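Local coordinates for protein N-acyl-D-glutamate deacylase (Bordetella bronchiseptica, PDB 3GIP) that catalyses the hydrolysis of N-acyl-D-glutamate, releasing D-glutamate and the acyl group as a carboxylic acid, probably using a zinc ion, at residues V92-V97 with V245-K250; L214-I219 with R410-A415. One frame throughout, in Å; residues are numbered along the deposited sequence.

Contact 1: V92-V97 with V245-K250; sequences VGNCGV and VVSHHK. With ZN (zinc ion), chain F; FMT (formic acid), chain D.
Cys95 and His248 meet through a shared zinc ion, in a buried contact between the loops that follow strands 87-92 and 243-246. The metal is 2.2 Å from Cys95 SG and 2.1 Å from His248 NE2, and the sulfur stands oblique to the imidazole, 70° off the ring normal; His218 is a further ligand. Metal ligands at the C-terminal ends of parallel strands are the hallmark of the amidohydrolase (beta/alpha)8 barrel. Cys95 is presented by a type I' turn from Asn94 to Val97, closed by Val97 N to Asn94 O at 3.2 Å.

A second bridge uses water. It donates to Asn94 OD1 at 2.8 Å and accepts from Cys95 N at 3.0 Å. The same molecule bonds Ser247 OG at 2.9 Å, tying the turn to the strand end. Asn94 ND2 bonds Gly67 O, which fixes the amide's rotation.

The His248 ring is flanked on both faces: Ser247 CB lies over the centre of one, a formate oxygen near the rim of the other. A chi1 of 45° folds the ring back beside Ser247 CB with NE2 at the zinc. Lys250 NZ donates in the carbonyl plane to His248 O at 2.9 Å and also to formate O2 at 2.7 Å, while forming a salt bridge with Glu222. Tyr282, Arg376 and Ser288 also bond this formate, probably from the crystallisation liquor, consistent with an anion-binding pocket beside the metal.

Contact 2: L214-I219 with R410-A415; sequences LHTSHI and RVFGFA. With ZN (zinc ion), chain F.
Leu214 and Phe412 form the centre of this buried apolar contact, with Val411 as the third main participant. The Leu214 side chain crosses that of Phe412 at about a right angle and sets its CD1 methyl over one face of the ring. The methyl is displaced toward one side of that face: Leu214 CD1 is 3.3 Å from Phe412 CD1 and 3.4 Å from Phe412 CE1, but 4.1 Å from Phe412 CZ. Such distances are tight for carbon against carbon.

The leucine fork straddles two partners. While CD1 serves the ring, the other branch turns to the valine, Leu214 CD2 lying 4.2 Å from Val411 CG1. Leu214 CG stands anti to the carbonyl carbon (chi1 -66°), which sends both methyls from the strand toward the helix end. Further along the strand, Thr216 CG2 approaches Phe412 CE1 obliquely at 4.2 Å.

Leu214 begins strand 214-218 of the (beta/alpha)8 barrel, and Val411 and Phe412 lie in the end region of helix 406-412; Gly413, with a phi of 77°, then takes the chain out of the helix. The ring also touches Val65, and Thr216 touches Leu143 and Val245, side chains from other barrel segments. Phe412 thus packs near the N-terminal end of strand 214-218, while His218 at its far end binds zinc.

No hydrogen bond spans the two segments. Across this contact Val411 O faces the Leu214 side chain, 3.5 Å from Leu214 CD1, so the attachment rests on shape and dispersion rather than on directional polar bonds.

The two contacts have centres about 9 Å apart and interleave along the chain, in the order 92-97, 214-219, 245-250, 410-415. Each supplies one of two neighbouring parallel barrel strands, 214-218 from contact 2 and 243-246 from contact 1. Probable backbone hydrogen bonds join that pair, Val245 O to Ser217 N at 2.8 Å and Ser247 N to Ser217 O at 2.9 Å. Zinc is the second tie between them: His218 of contact 2 joins Cys95 and His248 of contact 1 in binding the metal, and the two histidine rings meet edge-to-face. Strand 214-218 therefore runs from an apolar anchorage against helix 406-412 to the zinc site, probably the catalytic centre.

Contact 1: V92-V97 with V245-K250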
# COMPACT_ATOMS: atom_id res chain seq x y z
N VAL A 92 -2.74 -4.99 2.85
CA VAL A 92 -1.69 -5.02 3.86
C VAL A 92 -0.77 -6.23 3.69
O VAL A 92 -1.00 -7.06 2.81
CB VAL A 92 -2.29 -5.05 5.29
CG1 VAL A 92 -3.21 -3.85 5.49
CG2 VAL A 92 -3.06 -6.35 5.50
N GLY A 93 0.26 -6.31 4.53
CA GLY A 93 1.19 -7.43 4.47
C GLY A 93 2.25 -7.30 3.41
O GLY A 93 2.69 -8.28 2.82
N ASN A 94 2.70 -6.06 3.18
CA ASN A 94 3.70 -5.79 2.17
C ASN A 94 5.15 -5.86 2.63
O ASN A 94 5.45 -5.88 3.82
CB ASN A 94 3.44 -4.40 1.57
CG ASN A 94 2.26 -4.40 0.63
OD1 ASN A 94 2.37 -4.88 -0.50
ND2 ASN A 94 1.13 -3.88 1.08
N CYS A 95 6.05 -5.90 1.64
CA CYS A 95 7.49 -5.92 1.86
C CYS A 95 8.00 -7.07 2.70
O CYS A 95 9.01 -6.94 3.39
CB CYS A 95 7.93 -4.59 2.47
SG CYS A 95 7.30 -3.17 1.53
N GLY A 96 7.30 -8.20 2.64
CA GLY A 96 7.72 -9.37 3.40
C GLY A 96 7.22 -9.48 4.82
O GLY A 96 7.41 -10.52 5.44
N VAL A 97 6.58 -8.44 5.34
CA VAL A 97 6.09 -8.49 6.72
C VAL A 97 4.57 -8.37 6.80
O VAL A 97 3.97 -7.46 6.22
CB VAL A 97 6.75 -7.39 7.59
CG1 VAL A 97 8.22 -7.72 7.77
CG2 VAL A 97 6.58 -6.02 6.94
N VAL A 245 3.99 -7.78 -8.80
CA VAL A 245 3.84 -6.35 -8.55
C VAL A 245 5.15 -5.84 -7.97
O VAL A 245 5.66 -6.39 -6.99
CB VAL A 245 2.71 -6.04 -7.54
CG1 VAL A 245 2.70 -4.55 -7.22
CG2 VAL A 245 1.36 -6.45 -8.12
N VAL A 246 5.72 -4.80 -8.59
CA VAL A 246 6.95 -4.21 -8.09
C VAL A 246 6.53 -3.06 -7.17
O VAL A 246 6.03 -2.04 -7.63
CB VAL A 246 7.82 -3.64 -9.23
CG1 VAL A 246 9.10 -3.04 -8.65
CG2 VAL A 246 8.16 -4.75 -10.23
N SER A 247 6.71 -3.26 -5.87
CA SER A 247 6.32 -2.27 -4.87
C SER A 247 7.14 -0.99 -4.90
O SER A 247 8.33 -1.00 -5.20
CB SER A 247 6.43 -2.89 -3.47
OG SER A 247 5.55 -3.99 -3.34
N HIS A 248 6.46 0.11 -4.56
CA HIS A 248 7.07 1.44 -4.50
C HIS A 248 8.31 1.57 -5.37
O HIS A 248 9.41 1.81 -4.88
CB HIS A 248 7.39 1.81 -3.03
CG HIS A 248 8.05 0.72 -2.24
ND1 HIS A 248 9.20 0.08 -2.66
CD2 HIS A 248 7.77 0.21 -1.01
CE1 HIS A 248 9.59 -0.77 -1.72
NE2 HIS A 248 8.74 -0.71 -0.72
N HIS A 249 8.11 1.42 -6.68
CA HIS A 249 9.22 1.48 -7.61
C HIS A 249 9.88 2.85 -7.60
O HIS A 249 9.21 3.89 -7.68
CB HIS A 249 8.76 1.11 -9.02
CG HIS A 249 9.89 0.84 -9.96
ND1 HIS A 249 11.05 0.21 -9.56
CD2 HIS A 249 10.03 1.10 -11.28
CE1 HIS A 249 11.87 0.10 -10.59
NE2 HIS A 249 11.27 0.64 -11.65
N LYS A 250 11.20 2.84 -7.52
CA LYS A 250 11.98 4.07 -7.43
C LYS A 250 13.44 3.80 -7.73
O LYS A 250 13.88 2.65 -7.78
CB LYS A 250 11.89 4.61 -6.00
CG LYS A 250 12.65 3.71 -5.01
CD LYS A 250 12.58 4.23 -3.58
CE LYS A 250 11.27 3.87 -2.91
NZ LYS A 250 11.17 2.39 -2.65
ZN ZN F . 8.97 -1.78 1.08
C FMT D . 10.10 2.93 0.92
O1 FMT D . 9.80 3.75 1.75
O2 FMT D . 9.87 3.19 -0.38
O HOH W 1 4.95 -5.73 -1.15

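Contact 2: L214-I219 with R410-A415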
# COMPACT_ATOMS: atom_id res chain seq x y z
N LEU A 214 -0.90 -13.36 -6.20
CA LEU A 214 0.24 -12.50 -6.47
C LEU A 214 1.54 -12.66 -5.69
O LEU A 214 1.58 -13.26 -4.62
CB LEU A 214 -0.17 -11.04 -6.29
CG LEU A 214 -1.19 -10.37 -7.20
CD1 LEU A 214 -1.76 -9.16 -6.50
CD2 LEU A 214 -0.52 -9.97 -8.51
N HIS A 215 2.59 -12.10 -6.28
CA HIS A 215 3.89 -12.00 -5.64
C HIS A 215 4.14 -10.51 -5.74
O HIS A 215 4.33 -10.00 -6.85
CB HIS A 215 5.02 -12.69 -6.40
CG HIS A 215 6.38 -12.33 -5.87
ND1 HIS A 215 7.52 -12.36 -6.64
CD2 HIS A 215 6.77 -11.90 -4.65
CE1 HIS A 215 8.56 -11.97 -5.92
NE2 HIS A 215 8.12 -11.69 -4.70
N THR A 216 4.10 -9.80 -4.62
CA THR A 216 4.38 -8.37 -4.63
C THR A 216 5.78 -8.29 -4.04
O THR A 216 6.13 -9.09 -3.16
CB THR A 216 3.38 -7.56 -3.78
OG1 THR A 216 3.53 -7.90 -2.40
CG2 THR A 216 1.96 -7.85 -4.23
N SER A 217 6.60 -7.35 -4.50
CA SER A 217 7.96 -7.31 -4.00
C SER A 217 8.64 -5.98 -3.76
O SER A 217 8.60 -5.07 -4.60
CB SER A 217 8.86 -8.14 -4.93
OG SER A 217 10.21 -8.11 -4.51
N HIS A 218 9.25 -5.87 -2.59
CA HIS A 218 10.07 -4.73 -2.26
C HIS A 218 11.36 -5.41 -2.70
O HIS A 218 11.88 -6.30 -2.02
CB HIS A 218 10.08 -4.46 -0.75
CG HIS A 218 11.09 -3.44 -0.32
ND1 HIS A 218 10.81 -2.45 0.60
CD2 HIS A 218 12.38 -3.28 -0.67
CE1 HIS A 218 11.89 -1.72 0.80
NE2 HIS A 218 12.86 -2.20 0.04
N ILE A 219 11.85 -5.04 -3.88
CA ILE A 219 13.02 -5.67 -4.46
C ILE A 219 14.33 -5.59 -3.67
O ILE A 219 14.47 -4.81 -2.73
CB ILE A 219 13.20 -5.20 -5.93
CG1 ILE A 219 13.51 -3.71 -5.99
CG2 ILE A 219 11.91 -5.49 -6.70
CD1 ILE A 219 13.62 -3.19 -7.41
N ARG A 410 -8.30 -5.05 -10.66
CA ARG A 410 -7.92 -6.01 -11.70
C ARG A 410 -6.66 -6.78 -11.32
O ARG A 410 -6.58 -7.99 -11.50
CB ARG A 410 -7.69 -5.28 -13.02
CG ARG A 410 -6.97 -6.10 -14.09
CD ARG A 410 -7.81 -7.29 -14.55
NE ARG A 410 -7.11 -8.05 -15.59
CZ ARG A 410 -6.11 -8.89 -15.36
NH1 ARG A 410 -5.67 -9.09 -14.12
NH2 ARG A 410 -5.53 -9.53 -16.37
N VAL A 411 -5.67 -6.06 -10.79
CA VAL A 411 -4.41 -6.67 -10.40
C VAL A 411 -4.54 -7.61 -9.20
O VAL A 411 -3.97 -8.70 -9.20
CB VAL A 411 -3.36 -5.57 -10.06
CG1 VAL A 411 -2.11 -6.18 -9.47
CG2 VAL A 411 -3.02 -4.78 -11.33
N PHE A 412 -5.31 -7.19 -8.20
CA PHE A 412 -5.49 -7.98 -6.99
C PHE A 412 -6.69 -8.92 -6.99
O PHE A 412 -6.86 -9.70 -6.05
CB PHE A 412 -5.55 -7.04 -5.79
CG PHE A 412 -4.21 -6.44 -5.44
CD1 PHE A 412 -3.36 -7.10 -4.56
CD2 PHE A 412 -3.78 -5.27 -6.05
CE1 PHE A 412 -2.08 -6.60 -4.30
CE2 PHE A 412 -2.50 -4.76 -5.80
CZ PHE A 412 -1.65 -5.43 -4.92
N GLY A 413 -7.50 -8.86 -8.04
CA GLY A 413 -8.64 -9.75 -8.14
C GLY A 413 -9.85 -9.42 -7.29
O GLY A 413 -10.54 -10.33 -6.81
N PHE A 414 -10.14 -8.14 -7.12
CA PHE A 414 -11.29 -7.73 -6.33
C PHE A 414 -12.54 -7.65 -7.18
O PHE A 414 -12.73 -6.70 -7.94
CB PHE A 414 -11.06 -6.38 -5.66
CG PHE A 414 -9.88 -6.35 -4.74
CD1 PHE A 414 -9.57 -7.45 -3.94
CD2 PHE A 414 -9.08 -5.22 -4.65
CE1 PHE A 414 -8.50 -7.42 -3.07
CE2 PHE A 414 -8.00 -5.18 -3.78
CZ PHE A 414 -7.71 -6.29 -2.99
N ALA A 415 -13.40 -8.66 -7.05
CA ALA A 415 -14.64 -8.68 -7.80
C ALA A 415 -15.64 -7.72 -7.18
O ALA A 415 -15.71 -7.58 -5.96
CB ALA A 415 -15.22 -10.09 -7.82
ZN ZN F . 8.97 -1.78 1.08